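Long-range contacts in mercuric reductase (Metallosphaera sedula, PDB 4YWO), which probably reduces Hg(2+) to elemental mercury with electrons from NADPH, working as an FAD-dependent homodimer: residues A[60-65]-A[186-191]; A[54-59]-A[163-168]. All coordinates share one frame; numbering follows the deposited sequence.

How the contacts relate
The two contacts are neighbours at the flavin end of FAD, and both draw on helix 58-78: contact 2 holds its start with C58 and V59, contact 1 the turns that follow. Contact 1 is buried throughout and joins that helix to helix 184-194 by a charged pair beside the flavin. Contact 2 is buried next to the flavin but opens to solvent at R165; it joins the disulfide segment to helix 164-168 by one hydrogen bond from a neutral side-chain amide and by aliphatic packing. The ring of F189, from contact 1, ties them together by packing on A167 and L168 of contact 2, while P60 lies against the backbone oxygens of V54 and N55.

Contact 1. Residues A[60-65]-A[186-191]; sequences PSKRML and ALEFAQ. With FAD (flavin-adenine dinucleotide), chain B.
The ammonium of K62 sits where the flavin, a serine and a carboxylate converge. Its NZ donates to N5 of FAD at 3.2 Å and to S61 OG at 2.9 Å, and it forms a salt bridge with E188, NZ to OE1 2.9 Å, although the hydrogen-bond geometry of that last pair is weak. A long, flexible lysine suits the place: its CB points away from the 186-191 segment, and bends at chi2 (38°) and chi3 (103°) bring the amine back. This lysine-glutamate pair at flavin N5 is a hallmark of the pyridine nucleotide-disulfide oxidoreductases. The positive charge of K62 would be expected to polarise the flavin around N5 and help stabilise the reduced form, and E188 probably offsets that charge in this buried setting.

The carboxylate is itself positioned. E188 OE2 accepts from water 1 at 2.7 Å and from the backbone N of F346, and its chain is extended beyond CG. L65 crosses that chain at about a right angle: its CD1 packs on the aliphatic stem, 4.1 Å from E188 CG, and its CD2 lies 3.6 Å from the backbone O of E188. S61 OG, held mainly by G57 O, in turn fixes NZ from its own helix. F189 CE2 lies 4.0 Å from the C7M methyl of FAD, which sits at the edge of the phenyl ring. Beneath these side chains the two helix segments run at 40° to each other, and on another face of helix 58-78 R63 NH1 binds I383 O and N385 OD1 of the second subunit.

Contact 2. Residues A[54-59]-A[163-168]; sequences VNVGCV and TNREAL. With FAD (flavin-adenine dinucleotide), chain B.
The redox-active disulfide motif, C53 joined to C58 in a CVNVGC sequence, here meets the short helix 164-168 beside the dimethylbenzene end of the flavin. N164, in the first turn of that helix, supplies the polar link, while V56 provides most of the packing surface. The CB of N164 rests 3.7 Å from the C7M methyl of FAD, and CG comes near C8M, so the base packs on both flavin methyls. CG stands in the crowded position between the backbone N and the carbonyl carbon (chi1 60°), and from there the amide reaches the disulfide segment. At its tip ND2 donates to V56 O at 3.0 Å with an N-H...O angle of 151°; the acceptor lies close to the amide plane, but the donor stands above the plane of the V56 carbonyl. Asparagine suits this spot, short enough to pack on the flavin methyls yet with an N-H for the V56 peptide oxygen.

That same oxygen also has L168 CD1 at 3.3 Å. V56 points toward this helix: CB and CG2 pack on N164 ND2 and CG1 on the solvent-exposed R165, a branched aliphatic suiting the place between amide and guanidinium. G57, the N-cap of helix 58-78, lies against the flavin; a CB there would be crowded by FAD O2'. C58 SG stands 3.2 Å from FAD C10, over the ring system, consistent with electron transfer between flavin and disulfide, as in related reductases. At the N-terminus of helix 164-168, T163 and E166 form a capping box: E166 OE1 takes T163 N on its anti lone pair (2.8 Å) and T163 OG1 on its syn one. R165 turns at chi3 (-59°), so that V56 CG1 sits over one face of its guanidinium, 3.6 Å from NH1.

Contact 1. Residues A[60-65]-A[186-191]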
loop_
_atom_site.group_PDB
_atom_site.type_symbol
_atom_site.label_atom_id
_atom_site.label_comp_id
_atom_site.label_asym_id
_atom_site.label_seq_id
_atom_site.Cartn_x
_atom_site.Cartn_y
_atom_site.Cartn_z
ATOM N N PRO A 60 19.050 -7.712 1.737
ATOM C CA PRO A 60 19.451 -7.927 3.112
ATOM C C PRO A 60 19.098 -6.707 4.039
ATOM O O PRO A 60 18.767 -6.919 5.240
ATOM C CB PRO A 60 20.997 -8.017 3.012
ATOM C CG PRO A 60 21.286 -7.536 1.625
ATOM C CD PRO A 60 20.187 -7.862 0.795
ATOM N N SER A 61 19.057 -5.492 3.475
ATOM C CA SER A 61 18.794 -4.294 4.282
ATOM C C SER A 61 17.286 -4.284 4.733
ATOM O O SER A 61 16.971 -4.077 5.944
ATOM C CB SER A 61 19.226 -3.023 3.675
ATOM O OG SER A 61 18.594 -2.789 2.477
ATOM N N LYS A 62 16.425 -4.614 3.806
ATOM C CA LYS A 62 14.972 -4.657 4.182
ATOM C C LYS A 62 14.733 -5.803 5.108
ATOM O O LYS A 62 13.834 -5.732 5.948
ATOM C CB LYS A 62 14.099 -4.612 2.911
ATOM C CG LYS A 62 13.783 -3.147 2.391
ATOM C CD LYS A 62 14.916 -2.054 2.480
ATOM C CE LYS A 62 15.586 -1.745 1.282
ATOM N NZ LYS A 62 16.623 -0.748 1.711
ATOM N N ARG A 63 15.421 -6.925 4.944
ATOM C CA ARG A 63 15.217 -8.004 5.889
ATOM C C ARG A 63 15.597 -7.576 7.283
ATOM O O ARG A 63 14.868 -7.851 8.258
ATOM C CB ARG A 63 15.983 -9.260 5.462
ATOM C CG ARG A 63 15.954 -10.391 6.485
ATOM C CD ARG A 63 14.508 -10.944 6.621
ATOM N NE ARG A 63 14.566 -12.184 7.332
ATOM C CZ ARG A 63 13.502 -12.905 7.596
ATOM N NH1 ARG A 63 12.297 -12.530 7.199
ATOM N NH2 ARG A 63 13.663 -14.002 8.352
ATOM N N MET A 64 16.764 -6.932 7.430
ATOM C CA MET A 64 17.167 -6.563 8.784
ATOM C C MET A 64 16.260 -5.459 9.376
ATOM O O MET A 64 15.954 -5.440 10.577
ATOM C CB MET A 64 18.570 -6.072 8.827
ATOM C CG MET A 64 19.609 -7.108 8.474
ATOM S SD MET A 64 19.373 -8.710 9.321
ATOM C CE MET A 64 19.363 -8.303 10.968
ATOM N N LEU A 65 15.708 -4.576 8.543
ATOM C CA LEU A 65 14.774 -3.579 9.060
ATOM C C LEU A 65 13.473 -4.213 9.470
ATOM O O LEU A 65 12.878 -3.749 10.459
ATOM C CB LEU A 65 14.453 -2.473 7.962
ATOM C CG LEU A 65 15.606 -1.486 7.754
ATOM C CD1 LEU A 65 15.417 -0.790 6.426
ATOM C CD2 LEU A 65 15.577 -0.484 8.848
ATOM N N ALA A 186 21.939 6.273 5.404
ATOM C CA ALA A 186 22.166 6.601 6.805
ATOM C C ALA A 186 20.967 6.439 7.706
ATOM O O ALA A 186 21.079 5.956 8.847
ATOM C CB ALA A 186 22.678 8.033 6.918
ATOM N N LEU A 187 19.834 6.912 7.252
ATOM C CA LEU A 187 18.586 6.784 8.001
ATOM C C LEU A 187 18.228 5.303 8.236
ATOM O O LEU A 187 17.823 4.948 9.372
ATOM C CB LEU A 187 17.417 7.571 7.372
ATOM C CG LEU A 187 17.656 9.032 7.149
ATOM C CD1 LEU A 187 16.355 9.583 6.491
ATOM C CD2 LEU A 187 18.003 9.831 8.311
ATOM N N GLU A 188 18.252 4.532 7.208
ATOM C CA GLU A 188 17.928 3.126 7.352
ATOM C C GLU A 188 18.855 2.370 8.319
ATOM O O GLU A 188 18.438 1.708 9.187
ATOM C CB GLU A 188 17.889 2.439 6.004
ATOM C CG GLU A 188 16.671 2.850 5.125
ATOM C CD GLU A 188 16.593 2.115 3.790
ATOM O OE1 GLU A 188 17.530 1.288 3.512
ATOM O OE2 GLU A 188 15.613 2.363 2.959
ATOM N N PHE A 189 20.178 2.539 8.128
ATOM C CA PHE A 189 21.096 1.840 9.055
ATOM C C PHE A 189 21.034 2.389 10.429
ATOM O O PHE A 189 21.218 1.652 11.417
ATOM C CB PHE A 189 22.571 1.875 8.487
ATOM C CG PHE A 189 22.795 0.903 7.373
ATOM C CD1 PHE A 189 22.983 -0.435 7.683
ATOM C CD2 PHE A 189 22.958 1.296 6.057
ATOM C CE1 PHE A 189 23.112 -1.384 6.735
ATOM C CE2 PHE A 189 23.192 0.300 5.063
ATOM C CZ PHE A 189 23.193 -1.054 5.436
ATOM N N ALA A 190 20.871 3.710 10.615
ATOM C CA ALA A 190 20.730 4.244 11.952
ATOM C C ALA A 190 19.518 3.688 12.667
ATOM O O ALA A 190 19.614 3.303 13.858
ATOM C CB ALA A 190 20.696 5.744 11.980
ATOM N N GLN A 191 18.367 3.596 12.023
ATOM C CA GLN A 191 17.236 3.021 12.655
ATOM C C GLN A 191 17.444 1.521 12.922
ATOM O O GLN A 191 17.132 1.056 13.978
ATOM C CB GLN A 191 15.969 3.211 11.820
ATOM C CG GLN A 191 14.786 2.553 12.500
ATOM C CD GLN A 191 13.449 2.929 11.794
ATOM O OE1 GLN A 191 12.921 2.038 11.087
ATOM N NE2 GLN A 191 12.804 3.898 12.342
HETATM P PA FAD B . 25.216 -3.427 -9.933
HETATM O O1A FAD B . 24.151 -4.420 -9.531
HETATM O O2A FAD B . 26.323 -3.078 -8.967
HETATM O O5B FAD B . 25.886 -3.936 -11.306
HETATM C C5B FAD B . 27.304 -4.021 -11.431
HETATM C C4B FAD B . 27.717 -5.483 -11.547
HETATM O O4B FAD B . 28.532 -5.664 -12.707
HETATM C C3B FAD B . 28.522 -5.927 -10.336
HETATM O O3B FAD B . 27.859 -7.006 -9.673
HETATM C C2B FAD B . 29.865 -6.388 -10.867
HETATM O O2B FAD B . 30.070 -7.767 -10.545
HETATM C C1B FAD B . 29.813 -6.207 -12.375
HETATM N N9A FAD B . 30.881 -5.269 -12.803
HETATM C C8A FAD B . 31.104 -4.044 -12.292
HETATM N N7A FAD B . 32.157 -3.442 -12.902
HETATM C C5A FAD B . 32.627 -4.296 -13.831
HETATM C C6A FAD B . 33.722 -4.291 -14.829
HETATM N N6A FAD B . 34.547 -3.224 -14.960
HETATM N N1A FAD B . 33.871 -5.388 -15.606
HETATM C C2A FAD B . 33.058 -6.454 -15.486
HETATM N N3A FAD B . 32.046 -6.527 -14.603
HETATM C C4A FAD B . 31.783 -5.499 -13.761
HETATM N N1 FAD B . 17.380 0.276 -4.398
HETATM C C2 FAD B . 16.032 0.155 -4.304
HETATM O O2 FAD B . 15.337 0.388 -5.316
HETATM N N3 FAD B . 15.413 -0.207 -3.166
HETATM C C4 FAD B . 16.085 -0.474 -2.041
HETATM O O4 FAD B . 15.480 -0.809 -0.998
HETATM C C4X FAD B . 17.564 -0.365 -2.058
HETATM N N5 FAD B . 18.315 -0.617 -0.963
HETATM C C5X FAD B . 19.664 -0.508 -1.010
HETATM C C6 FAD B . 20.416 -0.773 0.128
HETATM C C7 FAD B . 21.802 -0.663 0.088
HETATM C C7M FAD B . 22.615 -0.951 1.323
HETATM C C8 FAD B . 22.482 -0.263 -1.172
HETATM C C8M FAD B . 23.983 -0.145 -1.212
HETATM C C9 FAD B . 21.734 0.003 -2.312
HETATM C C9A FAD B . 20.349 -0.107 -2.273
HETATM N N10 FAD B . 19.582 0.161 -3.424
HETATM C C10 FAD B . 18.183 0.038 -3.340
HETATM C "C1'" FAD B . 20.226 0.557 -4.679
HETATM C "C2'" FAD B . 20.265 -0.634 -5.628
HETATM O "O2'" FAD B . 20.840 -1.761 -4.958
HETATM C "C3'" FAD B . 21.082 -0.313 -6.874
HETATM O "O3'" FAD B . 20.606 0.906 -7.456
HETATM C "C4'" FAD B . 20.982 -1.437 -7.898
HETATM O "O4'" FAD B . 21.631 -2.606 -7.388
HETATM C "C5'" FAD B . 21.627 -1.034 -9.218
HETATM O "O5'" FAD B . 22.019 -2.203 -9.933
HETATM P P FAD B . 23.073 -2.104 -11.146
HETATM O O1P FAD B . 23.002 -3.388 -11.938
HETATM O O2P FAD B . 22.872 -0.779 -11.840
HETATM O O3P FAD B . 24.488 -2.063 -10.381
HETATM O O HOH W 1 16.546 2.411 0.435
HETATM O O HOH W 2 12.883 -1.040 11.612
#

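Contact 2. Residues A[54-59]-A[163-168]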
loop_
_atom_site.group_PDB
_atom_site.type_symbol
_atom_site.label_atom_id
_atom_site.label_comp_id
_atom_site.label_asym_id
_atom_site.label_seq_id
_atom_site.Cartn_x
_atom_site.Cartn_y
_atom_site.Cartn_z
ATOM N N VAL A 54 20.542 -7.862 -4.481
ATOM C CA VAL A 54 20.264 -9.107 -3.786
ATOM C C VAL A 54 21.277 -9.420 -2.735
ATOM O O VAL A 54 20.995 -10.053 -1.727
ATOM C CB VAL A 54 19.988 -10.269 -4.785
ATOM C CG1 VAL A 54 21.252 -10.763 -5.466
ATOM C CG2 VAL A 54 19.319 -11.413 -4.080
ATOM N N ASN A 55 22.536 -9.046 -2.962
ATOM C CA ASN A 55 23.641 -9.500 -2.106
ATOM C C ASN A 55 23.998 -8.614 -0.986
ATOM O O ASN A 55 24.247 -9.105 0.159
ATOM C CB ASN A 55 24.893 -9.705 -3.000
ATOM C CG ASN A 55 24.703 -10.871 -3.944
ATOM O OD1 ASN A 55 24.472 -11.988 -3.523
ATOM N ND2 ASN A 55 24.763 -10.604 -5.236
ATOM N N VAL A 56 24.033 -7.310 -1.193
ATOM C CA VAL A 56 24.473 -6.353 -0.179
ATOM C C VAL A 56 23.678 -5.077 -0.181
ATOM O O VAL A 56 24.098 -4.036 0.386
ATOM C CB VAL A 56 25.966 -5.927 -0.303
ATOM C CG1 VAL A 56 26.885 -7.074 0.058
ATOM C CG2 VAL A 56 26.222 -5.382 -1.702
ATOM N N GLY A 57 22.474 -5.142 -0.701
ATOM C CA GLY A 57 21.698 -3.947 -0.903
ATOM C C GLY A 57 20.263 -4.144 -0.409
ATOM O O GLY A 57 20.148 -4.422 0.810
ATOM N N CYS A 58 19.278 -3.943 -1.278
ATOM C CA CYS A 58 17.879 -3.851 -0.900
ATOM C C CYS A 58 17.376 -5.077 -0.168
ATOM O O CYS A 58 16.606 -4.957 0.786
ATOM C CB CYS A 58 17.012 -3.590 -2.134
ATOM S SG CYS A 58 17.938 -3.110 -3.610
ATOM N N VAL A 59 17.789 -6.261 -0.605
ATOM C CA VAL A 59 17.223 -7.469 0.025
ATOM C C VAL A 59 17.708 -7.694 1.476
ATOM O O VAL A 59 16.885 -7.769 2.410
ATOM C CB VAL A 59 17.443 -8.707 -0.850
ATOM C CG1 VAL A 59 17.106 -9.944 -0.121
ATOM C CG2 VAL A 59 16.639 -8.516 -2.120
ATOM N N THR A 163 31.329 -0.146 5.553
ATOM C CA THR A 163 30.401 0.303 4.534
ATOM C C THR A 163 29.133 -0.550 4.706
ATOM O O THR A 163 29.020 -1.368 5.619
ATOM C CB THR A 163 30.890 0.155 3.116
ATOM O OG1 THR A 163 31.018 -1.222 2.762
ATOM C CG2 THR A 163 32.207 0.871 2.915
ATOM N N ASN A 164 28.163 -0.396 3.787
ATOM C CA ASN A 164 27.001 -1.299 3.834
ATOM C C ASN A 164 27.287 -2.777 3.911
ATOM O O ASN A 164 26.553 -3.513 4.595
ATOM C CB ASN A 164 26.067 -0.956 2.608
ATOM C CG ASN A 164 26.768 -1.143 1.267
ATOM O OD1 ASN A 164 27.675 -0.402 0.927
ATOM N ND2 ASN A 164 26.460 -2.236 0.535
ATOM N N ARG A 165 28.328 -3.239 3.213
ATOM C CA ARG A 165 28.661 -4.613 3.177
ATOM C C ARG A 165 28.917 -5.125 4.586
ATOM O O ARG A 165 28.394 -6.154 4.987
ATOM C CB ARG A 165 29.918 -4.831 2.301
ATOM C CG ARG A 165 30.284 -6.243 2.209
ATOM C CD ARG A 165 31.559 -6.440 1.359
ATOM N NE ARG A 165 31.367 -5.914 0.019
ATOM C CZ ARG A 165 30.775 -6.595 -0.988
ATOM N NH1 ARG A 165 30.310 -7.836 -0.822
ATOM N NH2 ARG A 165 30.638 -6.021 -2.173
ATOM N N GLU A 166 29.743 -4.427 5.320
ATOM C CA GLU A 166 30.061 -4.877 6.664
ATOM C C GLU A 166 28.960 -4.674 7.624
ATOM O O GLU A 166 28.806 -5.463 8.536
ATOM C CB GLU A 166 31.323 -4.162 7.140
ATOM C CG GLU A 166 32.544 -4.512 6.340
ATOM C CD GLU A 166 32.712 -3.801 5.021
ATOM O OE1 GLU A 166 32.217 -2.711 4.775
ATOM O OE2 GLU A 166 33.236 -4.420 4.092
ATOM N N ALA A 167 28.185 -3.569 7.469
ATOM C CA ALA A 167 27.062 -3.299 8.405
ATOM C C ALA A 167 25.961 -4.370 8.265
ATOM O O ALA A 167 25.223 -4.645 9.215
ATOM C CB ALA A 167 26.501 -1.871 8.195
ATOM N N LEU A 168 25.851 -4.989 7.072
ATOM C CA LEU A 168 24.909 -6.093 6.872
ATOM C C LEU A 168 25.391 -7.492 7.306
ATOM O O LEU A 168 24.597 -8.411 7.461
ATOM C CB LEU A 168 24.383 -6.063 5.456
ATOM C CG LEU A 168 23.565 -4.820 5.054
ATOM C CD1 LEU A 168 23.382 -4.686 3.540
ATOM C CD2 LEU A 168 22.237 -4.812 5.812
HETATM P PA FAD B . 25.216 -3.427 -9.933
HETATM O O1A FAD B . 24.151 -4.420 -9.531
HETATM O O2A FAD B . 26.323 -3.078 -8.967
HETATM O O5B FAD B . 25.886 -3.936 -11.306
HETATM C C5B FAD B . 27.304 -4.021 -11.431
HETATM C C4B FAD B . 27.717 -5.483 -11.547
HETATM O O4B FAD B . 28.532 -5.664 -12.707
HETATM C C3B FAD B . 28.522 -5.927 -10.336
HETATM O O3B FAD B . 27.859 -7.006 -9.673
HETATM C C2B FAD B . 29.865 -6.388 -10.867
HETATM O O2B FAD B . 30.070 -7.767 -10.545
HETATM C C1B FAD B . 29.813 -6.207 -12.375
HETATM N N9A FAD B . 30.881 -5.269 -12.803
HETATM C C8A FAD B . 31.104 -4.044 -12.292
HETATM N N7A FAD B . 32.157 -3.442 -12.902
HETATM C C5A FAD B . 32.627 -4.296 -13.831
HETATM C C6A FAD B . 33.722 -4.291 -14.829
HETATM N N6A FAD B . 34.547 -3.224 -14.960
HETATM N N1A FAD B . 33.871 -5.388 -15.606
HETATM C C2A FAD B . 33.058 -6.454 -15.486
HETATM N N3A FAD B . 32.046 -6.527 -14.603
HETATM C C4A FAD B . 31.783 -5.499 -13.761
HETATM N N1 FAD B . 17.380 0.276 -4.398
HETATM C C2 FAD B . 16.032 0.155 -4.304
HETATM O O2 FAD B . 15.337 0.388 -5.316
HETATM N N3 FAD B . 15.413 -0.207 -3.166
HETATM C C4 FAD B . 16.085 -0.474 -2.041
HETATM O O4 FAD B . 15.480 -0.809 -0.998
HETATM C C4X FAD B . 17.564 -0.365 -2.058
HETATM N N5 FAD B . 18.315 -0.617 -0.963
HETATM C C5X FAD B . 19.664 -0.508 -1.010
HETATM C C6 FAD B . 20.416 -0.773 0.128
HETATM C C7 FAD B . 21.802 -0.663 0.088
HETATM C C7M FAD B . 22.615 -0.951 1.323
HETATM C C8 FAD B . 22.482 -0.263 -1.172
HETATM C C8M FAD B . 23.983 -0.145 -1.212
HETATM C C9 FAD B . 21.734 0.003 -2.312
HETATM C C9A FAD B . 20.349 -0.107 -2.273
HETATM N N10 FAD B . 19.582 0.161 -3.424
HETATM C C10 FAD B . 18.183 0.038 -3.340
HETATM C "C1'" FAD B . 20.226 0.557 -4.679
HETATM C "C2'" FAD B . 20.265 -0.634 -5.628
HETATM O "O2'" FAD B . 20.840 -1.761 -4.958
HETATM C "C3'" FAD B . 21.082 -0.313 -6.874
HETATM O "O3'" FAD B . 20.606 0.906 -7.456
HETATM C "C4'" FAD B . 20.982 -1.437 -7.898
HETATM O "O4'" FAD B . 21.631 -2.606 -7.388
HETATM C "C5'" FAD B . 21.627 -1.034 -9.218
HETATM O "O5'" FAD B . 22.019 -2.203 -9.933
HETATM P P FAD B . 23.073 -2.104 -11.146
HETATM O O1P FAD B . 23.002 -3.388 -11.938
HETATM O O2P FAD B . 22.872 -0.779 -11.840
HETATM O O3P FAD B . 24.488 -2.063 -10.381
#